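Local coordinates for protein tyrosinase (Burkholderia thailandensis, PDB 5ZRD) that probably hydroxylates monophenols to catechols and oxidises these further at a pair of histidine-bound copper ions, as a bacterial tyrosinase, at residues F90-R95 with Y384-C389; H336-D341 with I392-G397. All coordinates share one frame; numbering follows the deposited sequence.

Interaction 1 of 2, residues F90-R95 with Y384-C389; sequences FPTWHR and YTSEDC. With CU (copper (II) ion), chain J.
Arg95 and Thr92, one helical turn apart on helix 90-108, reach out from the copper-binding four-helix core of the type-3 copper fold to meet Cys389 and Ser386. The partner segment, 384-389, ends a short strand and turns through a 3-10 segment. Arg95 shows how one bent side chain can join segment 384-389 to helix 315-334. Its CB and CG leave the helix with CG anti to the backbone N (chi1 174°), which carries the chain outward. CD lies 3.1 Å from Cys389 O and also packs against Cys389 CB, and a bend at chi3 turns the guanidinium aside, with NH1 toward the Cys389 carbonyl. NE forms a salt bridge with Asp324, the group's strongest partner. At the tip, NH1 donates to Cys389 O over 2.9 Å in a nearly straight bond, the acceptor lying at the guanidinium edge; NH1 also bonds Gln331. With an acid and two further acceptors around it, the plane is held against rotation.

Thr92 makes a smaller junction. Its OG1 lies 2.8 Å from Ser386 OG, a hydroxyl-hydroxyl hydrogen bond that either could donate, while CG2 rests 3.8 Å from Ser386 CB. The sulfur of Cys389 packs beside the same threonine, with SG 4.2 Å from Thr92 CB.

These residues occupy the helix side that faces 384-389, whereas His94 belongs to the metal side. Its ring is sandwiched: Phe90 CE1 lies over one face toward the rim, and Trp93 CE3 over the centre of the opposite face. NE2 binds copper at 2.2 Å alongside His57 and His85. The other ring nitrogen fixes the imidazole's rotation: ND1 donates to Phe90 O over 2.7 Å, and that carbonyl also accepts from His94 N.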
# COMPACT_ATOMS: atom_id res chain seq x y z
N PHE A 90 -2.64 -22.03 -22.39
CA PHE A 90 -2.86 -21.25 -23.62
C PHE A 90 -3.83 -21.99 -24.58
O PHE A 90 -4.80 -21.42 -25.07
CB PHE A 90 -1.53 -20.84 -24.27
CG PHE A 90 -1.68 -20.40 -25.70
CD1 PHE A 90 -1.98 -19.09 -26.01
CD2 PHE A 90 -1.62 -21.30 -26.74
CE1 PHE A 90 -2.17 -18.69 -27.32
CE2 PHE A 90 -1.78 -20.91 -28.05
CZ PHE A 90 -2.06 -19.60 -28.34
N PRO A 91 -3.55 -23.23 -24.92
CA PRO A 91 -4.37 -23.92 -25.94
C PRO A 91 -5.82 -24.17 -25.51
O PRO A 91 -6.74 -23.99 -26.31
CB PRO A 91 -3.68 -25.27 -26.10
CG PRO A 91 -2.24 -24.97 -25.78
CD PRO A 91 -2.34 -24.00 -24.63
N THR A 92 -5.99 -24.63 -24.28
CA THR A 92 -7.28 -25.03 -23.78
C THR A 92 -8.14 -23.81 -23.46
O THR A 92 -9.34 -23.84 -23.58
CB THR A 92 -7.11 -25.89 -22.52
OG1 THR A 92 -6.21 -25.29 -21.59
CG2 THR A 92 -6.61 -27.26 -22.87
N TRP A 93 -7.51 -22.75 -22.97
CA TRP A 93 -8.27 -21.55 -22.67
C TRP A 93 -8.84 -21.00 -23.96
O TRP A 93 -10.03 -20.65 -23.98
CB TRP A 93 -7.46 -20.48 -21.93
CG TRP A 93 -8.32 -19.33 -21.51
CD1 TRP A 93 -9.01 -19.23 -20.34
CD2 TRP A 93 -8.64 -18.16 -22.29
NE1 TRP A 93 -9.71 -18.05 -20.32
CE2 TRP A 93 -9.52 -17.39 -21.51
CE3 TRP A 93 -8.28 -17.71 -23.56
CZ2 TRP A 93 -10.05 -16.19 -21.96
CZ3 TRP A 93 -8.80 -16.51 -24.00
CH2 TRP A 93 -9.67 -15.76 -23.20
N HIS A 94 -7.99 -20.90 -24.99
CA HIS A 94 -8.46 -20.33 -26.25
C HIS A 94 -9.45 -21.29 -26.90
O HIS A 94 -10.32 -20.82 -27.59
CB HIS A 94 -7.33 -19.97 -27.20
CG HIS A 94 -6.58 -18.80 -26.71
ND1 HIS A 94 -5.68 -18.93 -25.72
CD2 HIS A 94 -6.64 -17.49 -27.02
CE1 HIS A 94 -5.20 -17.73 -25.42
NE2 HIS A 94 -5.75 -16.83 -26.22
N ARG A 95 -9.34 -22.59 -26.66
CA ARG A 95 -10.32 -23.54 -27.19
C ARG A 95 -11.70 -23.16 -26.66
O ARG A 95 -12.66 -23.13 -27.44
CB ARG A 95 -9.97 -24.99 -26.80
CG ARG A 95 -11.01 -26.04 -27.16
CD ARG A 95 -10.41 -27.44 -27.13
NE ARG A 95 -9.61 -27.70 -28.32
CZ ARG A 95 -8.87 -28.78 -28.54
NH1 ARG A 95 -8.87 -29.77 -27.67
NH2 ARG A 95 -8.20 -28.87 -29.68
N TYR A 384 -15.73 -24.24 -16.41
CA TYR A 384 -14.95 -25.11 -17.30
C TYR A 384 -13.49 -25.19 -16.83
O TYR A 384 -12.94 -24.22 -16.30
CB TYR A 384 -14.97 -24.59 -18.74
CG TYR A 384 -16.14 -25.00 -19.58
CD1 TYR A 384 -16.13 -26.17 -20.31
CD2 TYR A 384 -17.24 -24.18 -19.69
CE1 TYR A 384 -17.19 -26.54 -21.12
CE2 TYR A 384 -18.32 -24.53 -20.49
CZ TYR A 384 -18.30 -25.71 -21.20
OH TYR A 384 -19.38 -26.03 -21.98
N THR A 385 -12.90 -26.38 -17.02
CA THR A 385 -11.48 -26.66 -16.90
C THR A 385 -10.98 -27.29 -18.19
O THR A 385 -11.76 -27.66 -19.05
CB THR A 385 -11.15 -27.68 -15.79
OG1 THR A 385 -11.65 -28.94 -16.25
CG2 THR A 385 -11.70 -27.30 -14.43
N SER A 386 -9.67 -27.44 -18.28
CA SER A 386 -9.04 -28.09 -19.39
C SER A 386 -9.55 -29.53 -19.52
O SER A 386 -9.59 -30.05 -20.63
CB SER A 386 -7.54 -28.07 -19.25
OG SER A 386 -7.01 -26.76 -19.38
N GLU A 387 -9.96 -30.15 -18.41
CA GLU A 387 -10.34 -31.59 -18.40
C GLU A 387 -11.65 -31.75 -19.19
O GLU A 387 -11.87 -32.76 -19.79
CB GLU A 387 -10.37 -32.13 -16.96
CG GLU A 387 -10.15 -33.63 -16.84
CD GLU A 387 -8.72 -34.16 -16.70
OE1 GLU A 387 -8.04 -33.76 -15.72
OE2 GLU A 387 -8.31 -35.03 -17.52
N ASP A 388 -12.45 -30.68 -19.25
CA ASP A 388 -13.69 -30.63 -19.99
C ASP A 388 -13.57 -30.40 -21.50
O ASP A 388 -14.60 -30.47 -22.17
CB ASP A 388 -14.58 -29.52 -19.42
CG ASP A 388 -14.88 -29.71 -17.94
OD1 ASP A 388 -15.30 -30.83 -17.59
OD2 ASP A 388 -14.66 -28.78 -17.12
N CYS A 389 -12.36 -30.14 -22.07
CA CYS A 389 -12.25 -29.80 -23.54
C CYS A 389 -11.00 -30.42 -24.18
O CYS A 389 -10.40 -29.87 -25.16
CB CYS A 389 -12.24 -28.29 -23.77
SG CYS A 389 -10.96 -27.42 -22.84
CU CU J . -5.07 -14.78 -26.18

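Interaction 2 of 2, residues H336-D341 with I392-G397; sequences HTDRLD and IERQLG
A long salt bridge at the protein surface joins Asp338, in the loop that follows helix 315-334, to Arg394 on the short helix 392-396. It illustrates charge pairing without a hydrogen bond: Asp338 OD1 stands 3.9 Å from Arg394 NE, and slightly nearer, at 3.7 Å, to the methylene CD. The two side chains cross at about a right angle, and the carboxylate and guanidinium planes are turned 47° apart, so the acid makes no flat two-pronged pairing with the base. From CG to NE the arginine chain is extended, which brings its CD-NE portion alongside the aspartate oxygen. Arg394 also touches a crystal neighbour, so the lattice may influence its pose.

Asp338 has closer partners than this arginine. Asn391 ND2 donates to the same OD1, and Thr337 OG1 donates to OD2 over 2.8 Å from above the carboxylate plane, so both oxygens are engaged.

Structurally, this is a sparse loop-to-helix contact on the outside of the tyrosinase fold, away from the copper site, resting on this one pair of exposed side chains. Asn391 OD1 also accepts from Arg394 N, so this asparagine bonds both the acid and the backbone of the short helix. Ile392 and Thr337 both pack on Trp328, which sets the two segments against the same helix 315-334. On the loop side, the His336 ring meets Trp330 nearly parallel, while its ND1 donates to Arg339 O over 3.2 Å with the acceptor in the ring plane.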
# COMPACT_ATOMS: atom_id res chain seq x y z
N HIS A 336 -2.99 -37.69 -28.37
CA HIS A 336 -3.50 -36.93 -27.21
C HIS A 336 -4.93 -36.45 -27.43
O HIS A 336 -5.33 -35.46 -26.81
CB HIS A 336 -2.55 -35.77 -26.85
CG HIS A 336 -1.21 -36.26 -26.42
ND1 HIS A 336 -1.00 -36.84 -25.19
CD2 HIS A 336 -0.04 -36.36 -27.09
CE1 HIS A 336 0.25 -37.26 -25.11
NE2 HIS A 336 0.85 -36.96 -26.25
N THR A 337 -5.72 -37.12 -28.27
CA THR A 337 -7.14 -36.77 -28.42
C THR A 337 -7.91 -37.01 -27.12
O THR A 337 -8.95 -36.33 -26.92
CB THR A 337 -7.88 -37.52 -29.53
OG1 THR A 337 -7.91 -38.91 -29.13
CG2 THR A 337 -7.29 -37.26 -30.90
N ASP A 338 -7.44 -37.87 -26.21
CA ASP A 338 -8.24 -38.12 -24.98
C ASP A 338 -7.51 -37.94 -23.68
O ASP A 338 -8.07 -38.09 -22.62
CB ASP A 338 -8.90 -39.50 -25.02
CG ASP A 338 -9.89 -39.64 -26.15
OD1 ASP A 338 -11.05 -39.22 -25.96
OD2 ASP A 338 -9.53 -40.11 -27.25
N ARG A 339 -6.24 -37.61 -23.72
CA ARG A 339 -5.54 -37.34 -22.49
C ARG A 339 -4.44 -36.33 -22.78
O ARG A 339 -3.85 -36.31 -23.87
CB ARG A 339 -4.96 -38.60 -21.84
CG ARG A 339 -4.17 -39.49 -22.77
CD ARG A 339 -3.79 -40.78 -22.06
NE ARG A 339 -2.62 -41.45 -22.63
CZ ARG A 339 -1.97 -42.48 -22.07
NH1 ARG A 339 -0.99 -43.08 -22.72
NH2 ARG A 339 -2.32 -42.91 -20.87
N LEU A 340 -4.21 -35.51 -21.78
CA LEU A 340 -3.13 -34.58 -21.75
C LEU A 340 -2.42 -34.79 -20.42
O LEU A 340 -3.02 -35.26 -19.46
CB LEU A 340 -3.66 -33.15 -21.88
CG LEU A 340 -4.32 -32.80 -23.22
CD1 LEU A 340 -4.89 -31.39 -23.18
CD2 LEU A 340 -3.33 -32.90 -24.36
N ASP A 341 -1.15 -34.45 -20.38
CA ASP A 341 -0.45 -34.39 -19.14
C ASP A 341 0.38 -33.10 -19.19
O ASP A 341 0.71 -32.60 -20.25
CB ASP A 341 0.43 -35.63 -18.97
CG ASP A 341 1.29 -35.92 -20.20
OD1 ASP A 341 0.80 -36.55 -21.16
OD2 ASP A 341 2.45 -35.50 -20.22
N ILE A 392 -12.53 -32.62 -28.62
CA ILE A 392 -13.56 -31.71 -29.11
C ILE A 392 -14.81 -32.49 -29.59
O ILE A 392 -15.89 -31.94 -29.53
CB ILE A 392 -13.03 -30.75 -30.20
CG1 ILE A 392 -12.51 -31.51 -31.42
CG2 ILE A 392 -12.00 -29.79 -29.65
CD1 ILE A 392 -12.17 -30.62 -32.59
N GLU A 393 -14.67 -33.71 -30.12
CA GLU A 393 -15.81 -34.48 -30.69
C GLU A 393 -16.66 -35.04 -29.53
O GLU A 393 -17.85 -34.73 -29.42
CB GLU A 393 -15.31 -35.57 -31.63
CG GLU A 393 -14.56 -35.05 -32.84
CD GLU A 393 -13.84 -36.08 -33.72
OE1 GLU A 393 -13.56 -37.20 -33.22
OE2 GLU A 393 -13.54 -35.77 -34.91
N ARG A 394 -16.04 -35.72 -28.58
CA ARG A 394 -16.78 -36.38 -27.47
C ARG A 394 -17.24 -35.39 -26.42
O ARG A 394 -18.25 -35.64 -25.81
CB ARG A 394 -15.94 -37.46 -26.77
CG ARG A 394 -15.37 -38.51 -27.72
CD ARG A 394 -14.55 -39.59 -27.04
NE ARG A 394 -14.08 -40.55 -28.04
CZ ARG A 394 -14.83 -41.49 -28.65
NH1 ARG A 394 -15.97 -41.90 -28.10
NH2 ARG A 394 -14.42 -42.00 -29.80
N GLN A 395 -16.51 -34.31 -26.14
CA GLN A 395 -16.94 -33.44 -25.02
C GLN A 395 -17.63 -32.16 -25.53
O GLN A 395 -18.42 -31.57 -24.78
CB GLN A 395 -15.76 -33.13 -24.11
CG GLN A 395 -15.16 -34.33 -23.40
CD GLN A 395 -13.85 -33.98 -22.73
OE1 GLN A 395 -12.82 -33.82 -23.38
NE2 GLN A 395 -13.87 -33.83 -21.42
N LEU A 396 -17.35 -31.66 -26.73
CA LEU A 396 -17.86 -30.33 -27.16
C LEU A 396 -18.74 -30.44 -28.42
O LEU A 396 -19.35 -29.46 -28.84
CB LEU A 396 -16.68 -29.37 -27.40
CG LEU A 396 -15.80 -29.02 -26.20
CD1 LEU A 396 -14.73 -28.02 -26.61
CD2 LEU A 396 -16.59 -28.47 -25.03
N GLY A 397 -18.80 -31.60 -29.06
CA GLY A 397 -19.79 -31.83 -30.10
C GLY A 397 -19.35 -31.29 -31.46
O GLY A 397 -20.22 -31.06 -32.30

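Overall arrangement
The two contacts lie side by side, their centres about 10 Å apart, and their segments alternate along the chain. Interaction 1 is buried and includes the first residues of copper-binding helix 90-108; interaction 2 sits farther out, its centre about 23 Å from the chain centre against about 17 Å. They touch directly: Gln395 NE2 probably donates to Glu387 O at 2.8 Å, Ile392 CG2 packs on Arg95 NE at 3.4 Å, and Leu396 CD1 meets Cys389 CB at 3.8 Å. Gln331, bonded to both Arg95 and His336 O, gives a further link. The Arg95 side chain remains about 12 Å from the bound oxygen atom, while His94 of interaction 1 touches it.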